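PDB 4MJG: uncharacterized protein from Actinomyces odontolyticus, which is of unknown function, belongs to the DUF4853 family and is probably made as a membrane-anchored bacterial lipoprotein. Local coordinates for residues Val10-Pro13 and Glu14-Ser17; Glu19-Ile22 and Ser23-Pro27; Glu81-Val84 and Thr85-Pro89. All blocks are in the same frame, centred on the assembly; numbering follows the deposited sequence.

In the fold
All three contacts are local, each made within one continuous run of chain. Contacts 1 (10-13 with 14-17) and 3 (81-84 with 85-89) lie at the surface; contact 2 (19-22 with 23-27) is partly buried. Contact 2 follows contact 1 one residue later, spanning helices 18-24 and 26-31, and Val16 CG2 packs on Tyr21 CD2, 4.1 Å away. Contact 3 closes helix 77-86, its nearest atoms about 10 Å from contact 2. Contact 1 is a polar arginine grip on a loop. The others set a polar side, a salt bridge whose hydrogen bond is weak or a threonine hydroxyl, against apolar residues on the sheet: Tyr21 and Leu26, or Val84.

Contact 1. Residues Val10-Pro13 and Glu14-Ser17; sequences VPFP and ERVS. With SO4 (sulfate ion), chain C.
Arg15 reaches back along its own chain to hold the carbonyl oxygen of Val10 from the side. Its NE donates to Val10 O at 2.9 Å with an N-H...O angle of 162°, and NH2 adds a more bent bond to the same oxygen, which lies in the guanidinium plane. With CG beside the backbone N (chi1 -67°) and the chain extended from there to NE, the side chain passes Pro11 O and Phe12 O. The guanidinium lays one face over Phe12 CA, while NH1 meets the edge of the Phe12 ring, 3.9 Å from CD1. Backbone bonds from Glu14 N to Pro11 O and from Arg15 N to Phe12 O are i to i+3 bonds of a short 3-10 turn. On the exposed side the Glu14 and Pro11 side chains make only van der Waals contact, Glu14 OE1 3.6 Å from Pro11 CG. Beyond the turn, Arg15 NH1 donates to Cys136 O and, at 3.2 Å, to O1 of a sulfate, probably from the crystallisation liquor, that Arg64 and Cys136 N also bind. The turn lies against the loops of Tyr115 and of Cys136, which is disulfide-bonded to Cys55 of strand 44-55, and leads into helix 18-24.

Contact 2. Residues Glu19-Ile22 and Ser23-Pro27; sequences EEYI and SRQLP
Gln25 lies over the ring of Tyr21, one helical turn earlier, and the contact can be followed outward along its side chain. CB sits almost on the ring normal, 3.6 Å from the centroid and 8° off it, a CH-pi contact over the face; the same carbon is near Tyr21 O. From there CG swings to the side of the backbone N (chi1 -52°) and drifts toward one side of the ring, coming within 3.5 Å of Tyr21 CD2 and close to CE2. A bend at chi2 carries the amide away from the ring, with the two planes 48° apart, and OE1 ends in a hydrogen bond to a glycerol probably taken up from the crystallisation liquor.

On another side of the helix Glu20 and Arg24 run alongside each other, pointing the same way. The glutamate is bent at chi2 (75°), which brings OE2 to the edge of the guanidinium, 3.0 Å from Arg24 NE. This salt bridge contains a weak hydrogen bond, far from straight.

The backbone bonding changes register here. Ser23 N and Arg24 N bond to Glu19 O and Glu20 O in the usual i to i+4 manner. Tyr21 O takes two donors, Gln25 N at 2.9 Å and Leu26 N at 3.0 Å, the second an i to i+5 bond. Leu26 N, the i+4 donor for Ile22 O, is thus diverted, and Pro27, one residue further on, has no N-H; its CD lies 3.7 Å from Ile22 O.

Tyr21 and Leu26 both pack on Val65 of strand 62-73. The whole is a helix-to-helix junction, with a wider pi-type turn and a proline where helix 18-24 gives way to helix 26-31 against the antiparallel sheet.

Contact 3. Residues Glu81-Val84 and Thr85-Pro89; sequences EKLV and TENKP
Thr85 meets Glu81 O with both of its donors. The hydroxyl OG1 gives a hydrogen bond of 2.7 Å to Glu81 O, and the backbone N of Thr85 gives the regular helical one to the same oxygen at 3.0 Å. The two arrive from opposite faces of the carbonyl plane, so a single acceptor is gripped on both sides. The hydroxyl is placed for this by a chi1 of -56°, which sets OG1 beside the backbone N and turns it back along the helix. This is the well-known intrahelical bond of a threonine or serine to the i-4 carbonyl.

The helical bonding continues with Glu86 N on Lys82 O, fairly straight at 163°, and ends with Asn87 N on Leu83 O, 2.9 Å long but more bent. Asn87 itself leaves helical geometry, and Lys88 N turns back to Thr85 O within the departing chain.

Further out, side chains one turn apart run alongside each other. Lys82 and Glu86 point the same way, their charges near but not paired: Lys82 NZ stays 4.3 Å from Glu86 OE1, and Lys82 CE is slightly nearer to Glu86 OE1, at 4.0 Å. Leu83 CD1 reaches 4.1 Å from Asn87 ND2, and both residues face helix 34-40, Leu83 touching Val36 and Glu39, Asn87 touching Pro35. Val84, the buried member, packs on Ile109 and Leu111 of strand 107-113.

Chemically, the last turn is held by backbone bonds, with the threonine hydroxyl adding a second donor to a carbonyl one turn back. The exposed Lys82 and Glu86 probably contribute no more than a mild electrostatic attraction, while apolar contacts, chiefly of Val84, lie between the helix and strand 107-113.

Contact 1. Residues Val10-Pro13 and Glu14-Ser17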
ATOM      1  N   VAL A  10      15.155 -11.742   1.912  1.00 78.62           N
ATOM      2  CA  VAL A  10      15.511 -11.968   3.316  1.00 72.69           C
ATOM      3  C   VAL A  10      14.617 -13.076   3.881  1.00 73.56           C
ATOM      4  O   VAL A  10      13.391 -12.973   3.816  1.00 71.36           O
ATOM      5  CB  VAL A  10      15.337 -10.684   4.164  1.00 68.62           C
ATOM      6  CG1 VAL A  10      15.548 -10.977   5.647  1.00 69.82           C
ATOM      7  CG2 VAL A  10      16.290  -9.591   3.699  1.00 68.37           C
ATOM      8  N   PRO A  11      15.223 -14.146   4.424  1.00 75.46           N
ATOM      9  CA  PRO A  11      14.409 -15.264   4.904  1.00 75.93           C
ATOM     10  C   PRO A  11      13.566 -14.905   6.129  1.00 76.56           C
ATOM     11  O   PRO A  11      13.901 -13.978   6.870  1.00 73.50           O
ATOM     12  CB  PRO A  11      15.448 -16.336   5.247  1.00 79.56           C
ATOM     13  CG  PRO A  11      16.690 -15.576   5.543  1.00 83.17           C
ATOM     14  CD  PRO A  11      16.662 -14.382   4.634  1.00 80.89           C
ATOM     15  N   PHE A  12      12.491 -15.666   6.326  1.00 73.43           N
ATOM     16  CA  PHE A  12      11.456 -15.370   7.319  1.00 67.13           C
ATOM     17  C   PHE A  12      11.973 -15.067   8.732  1.00 66.86           C
ATOM     18  O   PHE A  12      11.602 -14.048   9.313  1.00 66.42           O
ATOM     19  CB  PHE A  12      10.440 -16.520   7.356  1.00 65.53           C
ATOM     20  CG  PHE A  12       9.336 -16.326   8.354  1.00 65.04           C
ATOM     21  CD1 PHE A  12       8.278 -15.474   8.076  1.00 67.31           C
ATOM     22  CD2 PHE A  12       9.347 -17.005   9.561  1.00 66.33           C
ATOM     23  CE1 PHE A  12       7.254 -15.294   8.990  1.00 71.54           C
ATOM     24  CE2 PHE A  12       8.325 -16.831  10.479  1.00 66.86           C
ATOM     25  CZ  PHE A  12       7.280 -15.973  10.195  1.00 68.82           C
ATOM     26  N   PRO A  13      12.832 -15.938   9.288  1.00 69.03           N
ATOM     27  CA  PRO A  13      13.272 -15.721  10.672  1.00 72.41           C
ATOM     28  C   PRO A  13      14.009 -14.399  10.894  1.00 74.14           C
ATOM     29  O   PRO A  13      13.911 -13.821  11.972  1.00 77.65           O
ATOM     30  CB  PRO A  13      14.230 -16.897  10.937  1.00 69.76           C
ATOM     31  CG  PRO A  13      13.949 -17.893   9.869  1.00 71.15           C
ATOM     32  CD  PRO A  13      13.513 -17.094   8.681  1.00 72.40           C
ATOM     33  N   GLU A  14      14.733 -13.934   9.879  1.00 75.94           N
ATOM     34  CA  GLU A  14      15.572 -12.743  10.000  1.00 76.00           C
ATOM     35  C   GLU A  14      14.823 -11.440   9.721  1.00 71.82           C
ATOM     36  O   GLU A  14      15.401 -10.361   9.824  1.00 70.96           O
ATOM     37  CB  GLU A  14      16.777 -12.863   9.063  1.00 82.71           C
ATOM     38  CG  GLU A  14      17.662 -14.069   9.355  1.00 91.55           C
ATOM     39  CD  GLU A  14      18.698 -14.321   8.274  1.00104.20           C
ATOM     40  OE1 GLU A  14      18.908 -13.436   7.418  1.00112.02           O
ATOM     41  OE2 GLU A  14      19.306 -15.412   8.280  1.00108.08           O
ATOM     42  N   ARG A  15      13.546 -11.537   9.360  1.00 71.13           N
ATOM     43  CA  ARG A  15      12.723 -10.350   9.127  1.00 71.38           C
ATOM     44  C   ARG A  15      12.316  -9.712  10.452  1.00 69.97           C
ATOM     45  O   ARG A  15      12.221 -10.393  11.466  1.00 77.71           O
ATOM     46  CB  ARG A  15      11.469 -10.719   8.328  1.00 68.09           C
ATOM     47  CG  ARG A  15      11.749 -11.160   6.902  1.00 67.05           C
ATOM     48  CD  ARG A  15      10.499 -11.711   6.234  1.00 64.89           C
ATOM     49  NE  ARG A  15      10.818 -12.528   5.062  1.00 62.16           N
ATOM     50  CZ  ARG A  15       9.944 -13.292   4.405  1.00 55.99           C
ATOM     51  NH1 ARG A  15       8.674 -13.357   4.787  1.00 53.29           N
ATOM     52  NH2 ARG A  15      10.344 -14.006   3.360  1.00 52.92           N
ATOM     53  N   VAL A  16      12.068  -8.405  10.440  1.00 67.71           N
ATOM     54  CA  VAL A  16      11.566  -7.716  11.631  1.00 65.95           C
ATOM     55  C   VAL A  16      10.179  -8.238  11.986  1.00 65.05           C
ATOM     56  O   VAL A  16       9.489  -8.811  11.142  1.00 65.54           O
ATOM     57  CB  VAL A  16      11.493  -6.176  11.459  1.00 68.23           C
ATOM     58  CG1 VAL A  16      12.875  -5.595  11.194  1.00 68.57           C
ATOM     59  CG2 VAL A  16      10.516  -5.771  10.358  1.00 73.06           C
ATOM     60  N   SER A  17       9.770  -8.030  13.232  1.00 63.80           N
ATOM     61  CA  SER A  17       8.475  -8.514  13.697  1.00 58.23           C
ATOM     62  C   SER A  17       7.345  -7.702  13.078  1.00 55.57           C
ATOM     63  O   SER A  17       7.532  -6.547  12.692  1.00 58.40           O
ATOM     64  CB  SER A  17       8.377  -8.447  15.222  1.00 56.87           C
ATOM     65  OG  SER A  17       8.162  -7.115  15.653  1.00 60.70           O
TER
HETATM   66  S   SO4 C 301       5.350 -14.363   1.765  1.00 78.71           S
HETATM   67  O1  SO4 C 301       6.277 -13.722   2.728  1.00 67.28           O
HETATM   68  O2  SO4 C 301       4.744 -13.354   0.865  1.00 60.42           O
HETATM   69  O3  SO4 C 301       6.111 -15.330   0.942  1.00 94.46           O
HETATM   70  O4  SO4 C 301       4.293 -15.076   2.515  1.00 61.29           O

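Contact 2. Residues Glu19-Ile22 and Ser23-Pro27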
ATOM      1  N   GLU A  19       4.982  -6.219  14.474  1.00 61.58           N
ATOM      2  CA  GLU A  19       4.775  -4.984  15.229  1.00 64.70           C
ATOM      3  C   GLU A  19       5.795  -3.911  14.853  1.00 64.56           C
ATOM      4  O   GLU A  19       5.453  -2.730  14.771  1.00 64.75           O
ATOM      5  CB  GLU A  19       4.841  -5.270  16.729  1.00 72.40           C
ATOM      6  CG  GLU A  19       3.719  -6.171  17.234  1.00 79.55           C
ATOM      7  CD  GLU A  19       4.219  -7.270  18.155  1.00 93.85           C
ATOM      8  OE1 GLU A  19       4.998  -8.138  17.685  1.00 87.71           O
ATOM      9  OE2 GLU A  19       3.829  -7.267  19.344  1.00 88.96           O
ATOM     10  N   GLU A  20       7.041  -4.328  14.634  1.00 63.93           N
ATOM     11  CA  GLU A  20       8.100  -3.418  14.197  1.00 67.84           C
ATOM     12  C   GLU A  20       7.802  -2.895  12.801  1.00 64.93           C
ATOM     13  O   GLU A  20       8.070  -1.728  12.494  1.00 72.42           O
ATOM     14  CB  GLU A  20       9.454  -4.141  14.206  1.00 71.70           C
ATOM     15  CG  GLU A  20      10.654  -3.314  13.742  1.00 74.57           C
ATOM     16  CD  GLU A  20      11.132  -2.300  14.767  1.00 71.59           C
ATOM     17  OE1 GLU A  20      10.492  -2.146  15.826  1.00 65.07           O
ATOM     18  OE2 GLU A  20      12.165  -1.646  14.502  1.00 78.48           O
ATOM     19  N   TYR A  21       7.247  -3.765  11.962  1.00 59.16           N
ATOM     20  CA  TYR A  21       6.926  -3.414  10.584  1.00 64.50           C
ATOM     21  C   TYR A  21       5.783  -2.408  10.533  1.00 61.24           C
ATOM     22  O   TYR A  21       5.851  -1.404   9.813  1.00 71.08           O
ATOM     23  CB  TYR A  21       6.545  -4.664   9.807  1.00 62.62           C
ATOM     24  CG  TYR A  21       6.550  -4.498   8.307  1.00 64.94           C
ATOM     25  CD1 TYR A  21       5.411  -4.086   7.624  1.00 64.26           C
ATOM     26  CD2 TYR A  21       7.687  -4.791   7.567  1.00 70.20           C
ATOM     27  CE1 TYR A  21       5.412  -3.956   6.242  1.00 71.02           C
ATOM     28  CE2 TYR A  21       7.699  -4.667   6.186  1.00 69.28           C
ATOM     29  CZ  TYR A  21       6.564  -4.249   5.527  1.00 68.64           C
ATOM     30  OH  TYR A  21       6.588  -4.138   4.156  1.00 74.38           O
ATOM     31  N   ILE A  22       4.737  -2.684  11.304  1.00 55.33           N
ATOM     32  CA  ILE A  22       3.605  -1.769  11.424  1.00 58.46           C
ATOM     33  C   ILE A  22       4.071  -0.399  11.920  1.00 60.34           C
ATOM     34  O   ILE A  22       3.673   0.644  11.384  1.00 61.29           O
ATOM     35  CB  ILE A  22       2.533  -2.348  12.372  1.00 52.43           C
ATOM     36  CG1 ILE A  22       1.798  -3.498  11.674  1.00 51.84           C
ATOM     37  CG2 ILE A  22       1.542  -1.273  12.788  1.00 51.22           C
ATOM     38  CD1 ILE A  22       0.923  -4.330  12.584  1.00 52.45           C
ATOM     39  N   SER A  23       4.932  -0.418  12.931  1.00 59.90           N
ATOM     40  CA  SER A  23       5.437   0.804  13.547  1.00 63.43           C
ATOM     41  C   SER A  23       6.343   1.637  12.626  1.00 66.47           C
ATOM     42  O   SER A  23       6.205   2.862  12.569  1.00 62.24           O
ATOM     43  CB  SER A  23       6.192   0.453  14.829  1.00 63.05           C
ATOM     44  OG  SER A  23       6.845   1.588  15.362  1.00 68.76           O
ATOM     45  N   ARG A  24       7.242   0.975  11.896  1.00 67.63           N
ATOM     46  CA  ARG A  24       8.344   1.672  11.212  1.00 68.48           C
ATOM     47  C   ARG A  24       8.382   1.598   9.681  1.00 71.15           C
ATOM     48  O   ARG A  24       8.851   2.537   9.033  1.00 76.46           O
ATOM     49  CB  ARG A  24       9.669   1.200  11.801  1.00 70.74           C
ATOM     50  CG  ARG A  24       9.990   1.988  13.066  1.00 79.28           C
ATOM     51  CD  ARG A  24      10.915   1.302  14.065  1.00 82.65           C
ATOM     52  NE  ARG A  24      12.311   1.186  13.626  1.00 84.27           N
ATOM     53  CZ  ARG A  24      13.190   2.191  13.556  1.00 91.67           C
ATOM     54  NH1 ARG A  24      12.861   3.440  13.886  1.00 99.82           N
ATOM     55  NH2 ARG A  24      14.430   1.938  13.144  1.00 91.26           N
ATOM     56  N   GLN A  25       7.902   0.505   9.100  1.00 67.99           N
ATOM     57  CA  GLN A  25       7.917   0.363   7.644  1.00 69.17           C
ATOM     58  C   GLN A  25       6.637   0.885   7.010  1.00 68.38           C
ATOM     59  O   GLN A  25       6.680   1.551   5.971  1.00 68.48           O
ATOM     60  CB  GLN A  25       8.123  -1.097   7.245  1.00 74.42           C
ATOM     61  CG  GLN A  25       9.320  -1.765   7.902  1.00 83.83           C
ATOM     62  CD  GLN A  25      10.599  -0.964   7.753  1.00 97.72           C
ATOM     63  OE1 GLN A  25      10.855  -0.369   6.706  1.00101.25           O
ATOM     64  NE2 GLN A  25      11.412  -0.947   8.807  1.00108.44           N
ATOM     65  N   LEU A  26       5.502   0.589   7.636  1.00 65.80           N
ATOM     66  CA  LEU A  26       4.197   0.889   7.041  1.00 60.05           C
ATOM     67  C   LEU A  26       4.041   2.364   6.643  1.00 59.14           C
ATOM     68  O   LEU A  26       3.559   2.656   5.546  1.00 66.32           O
ATOM     69  CB  LEU A  26       3.064   0.443   7.977  1.00 60.62           C
ATOM     70  CG  LEU A  26       1.669   0.280   7.371  1.00 58.93           C
ATOM     71  CD1 LEU A  26       1.686  -0.622   6.149  1.00 59.25           C
ATOM     72  CD2 LEU A  26       0.713  -0.270   8.417  1.00 57.84           C
ATOM     73  N   PRO A  27       4.467   3.296   7.510  1.00 58.37           N
ATOM     74  CA  PRO A  27       4.380   4.708   7.120  1.00 62.81           C
ATOM     75  C   PRO A  27       5.281   5.090   5.931  1.00 68.42           C
ATOM     76  O   PRO A  27       4.902   5.942   5.116  1.00 75.62           O
ATOM     77  CB  PRO A  27       4.814   5.447   8.389  1.00 61.45           C
ATOM     78  CG  PRO A  27       4.611   4.476   9.502  1.00 56.47           C
ATOM     79  CD  PRO A  27       4.934   3.146   8.899  1.00 59.10           C
TER

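Contact 3. Residues Glu81-Val84 and Thr85-Pro89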
ATOM      1  N   GLU A  81       3.905   4.217 -15.323  1.00 79.55           N
ATOM      2  CA  GLU A  81       5.133   3.418 -15.321  1.00 80.21           C
ATOM      3  C   GLU A  81       6.359   4.318 -15.267  1.00 82.00           C
ATOM      4  O   GLU A  81       7.310   4.043 -14.534  1.00 82.54           O
ATOM      5  CB  GLU A  81       5.191   2.515 -16.556  1.00 84.85           C
ATOM      6  CG  GLU A  81       6.386   1.571 -16.588  1.00 87.43           C
ATOM      7  CD  GLU A  81       6.322   0.569 -17.730  1.00 94.74           C
ATOM      8  OE1 GLU A  81       5.280   0.485 -18.419  1.00 97.55           O
ATOM      9  OE2 GLU A  81       7.322  -0.149 -17.938  1.00101.79           O
ATOM     10  N   LYS A  82       6.326   5.397 -16.043  1.00 84.64           N
ATOM     11  CA  LYS A  82       7.355   6.431 -15.983  1.00 95.79           C
ATOM     12  C   LYS A  82       7.500   6.951 -14.550  1.00 93.98           C
ATOM     13  O   LYS A  82       8.606   6.990 -14.003  1.00 87.95           O
ATOM     14  CB  LYS A  82       6.995   7.579 -16.935  1.00101.62           C
ATOM     15  CG  LYS A  82       7.974   8.745 -16.959  1.00108.52           C
ATOM     16  CD  LYS A  82       7.389   9.934 -17.708  1.00111.05           C
ATOM     17  CE  LYS A  82       8.338  11.121 -17.709  1.00107.00           C
ATOM     18  NZ  LYS A  82       9.575  10.848 -18.489  1.00109.15           N
ATOM     19  N   LEU A  83       6.375   7.339 -13.950  1.00 87.31           N
ATOM     20  CA  LEU A  83       6.364   7.904 -12.604  1.00 88.40           C
ATOM     21  C   LEU A  83       6.892   6.916 -11.576  1.00 87.13           C
ATOM     22  O   LEU A  83       7.796   7.240 -10.811  1.00 93.83           O
ATOM     23  CB  LEU A  83       4.947   8.343 -12.212  1.00 90.80           C
ATOM     24  CG  LEU A  83       4.753   8.899 -10.796  1.00 91.53           C
ATOM     25  CD1 LEU A  83       5.617  10.134 -10.575  1.00100.09           C
ATOM     26  CD2 LEU A  83       3.291   9.220 -10.545  1.00 86.77           C
ATOM     27  N   VAL A  84       6.324   5.714 -11.561  1.00 81.40           N
ATOM     28  CA  VAL A  84       6.689   4.709 -10.565  1.00 75.46           C
ATOM     29  C   VAL A  84       8.174   4.364 -10.655  1.00 80.22           C
ATOM     30  O   VAL A  84       8.843   4.226  -9.629  1.00 79.58           O
ATOM     31  CB  VAL A  84       5.840   3.426 -10.707  1.00 73.09           C
ATOM     32  CG1 VAL A  84       6.379   2.307  -9.826  1.00 68.73           C
ATOM     33  CG2 VAL A  84       4.392   3.713 -10.344  1.00 76.36           C
ATOM     34  N   THR A  85       8.681   4.243 -11.879  1.00 84.99           N
ATOM     35  CA  THR A  85      10.080   3.885 -12.103  1.00 94.75           C
ATOM     36  C   THR A  85      11.020   5.025 -11.701  1.00 98.22           C
ATOM     37  O   THR A  85      11.992   4.813 -10.975  1.00 99.37           O
ATOM     38  CB  THR A  85      10.325   3.497 -13.578  1.00 98.81           C
ATOM     39  OG1 THR A  85       9.433   2.439 -13.953  1.00 86.95           O
ATOM     40  CG2 THR A  85      11.769   3.043 -13.793  1.00106.28           C
ATOM     41  N   GLU A  86      10.717   6.231 -12.167  1.00 98.07           N
ATOM     42  CA  GLU A  86      11.544   7.403 -11.899  1.00 98.96           C
ATOM     43  C   GLU A  86      11.513   7.841 -10.434  1.00 93.33           C
ATOM     44  O   GLU A  86      12.445   8.485  -9.953  1.00 93.31           O
ATOM     45  CB  GLU A  86      11.058   8.559 -12.777  1.00104.60           C
ATOM     46  CG  GLU A  86      11.939   9.800 -12.788  1.00111.32           C
ATOM     47  CD  GLU A  86      11.511  10.814 -13.833  1.00116.21           C
ATOM     48  OE1 GLU A  86      10.333  10.794 -14.249  1.00108.49           O
ATOM     49  OE2 GLU A  86      12.359  11.638 -14.239  1.00133.82           O
ATOM     50  N   ASN A  87      10.435   7.498  -9.737  1.00 88.13           N
ATOM     51  CA  ASN A  87      10.265   7.861  -8.333  1.00 91.65           C
ATOM     52  C   ASN A  87      10.462   6.647  -7.413  1.00 89.92           C
ATOM     53  O   ASN A  87       9.935   6.599  -6.299  1.00 82.14           O
ATOM     54  CB  ASN A  87       8.874   8.477  -8.140  1.00 93.05           C
ATOM     55  CG  ASN A  87       8.866   9.609  -7.128  1.00 95.65           C
ATOM     56  OD1 ASN A  87       9.471   9.512  -6.061  1.00 99.54           O
ATOM     57  ND2 ASN A  87       8.171  10.691  -7.458  1.00 98.52           N
ATOM     58  N   LYS A  88      11.237   5.674  -7.884  1.00 96.31           N
ATOM     59  CA  LYS A  88      11.429   4.410  -7.171  1.00 94.71           C
ATOM     60  C   LYS A  88      12.201   4.613  -5.863  1.00 88.49           C
ATOM     61  O   LYS A  88      13.258   5.234  -5.874  1.00 85.79           O
ATOM     62  CB  LYS A  88      12.181   3.432  -8.079  1.00101.44           C
ATOM     63  CG  LYS A  88      12.490   2.077  -7.464  1.00102.91           C
ATOM     64  CD  LYS A  88      13.043   1.110  -8.505  1.00107.52           C
ATOM     65  CE  LYS A  88      14.504   1.375  -8.836  1.00106.27           C
ATOM     66  NZ  LYS A  88      15.418   0.979  -7.728  1.00106.30           N
ATOM     67  N   PRO A  89      11.677   4.088  -4.736  1.00 87.90           N
ATOM     68  CA  PRO A  89      12.350   4.207  -3.438  1.00 89.62           C
ATOM     69  C   PRO A  89      13.476   3.195  -3.255  1.00 88.12           C
ATOM     70  O   PRO A  89      13.492   2.158  -3.922  1.00 83.27           O
ATOM     71  CB  PRO A  89      11.226   3.924  -2.439  1.00 86.82           C
ATOM     72  CG  PRO A  89      10.336   2.976  -3.160  1.00 87.63           C
ATOM     73  CD  PRO A  89      10.410   3.344  -4.622  1.00 86.92           C
TER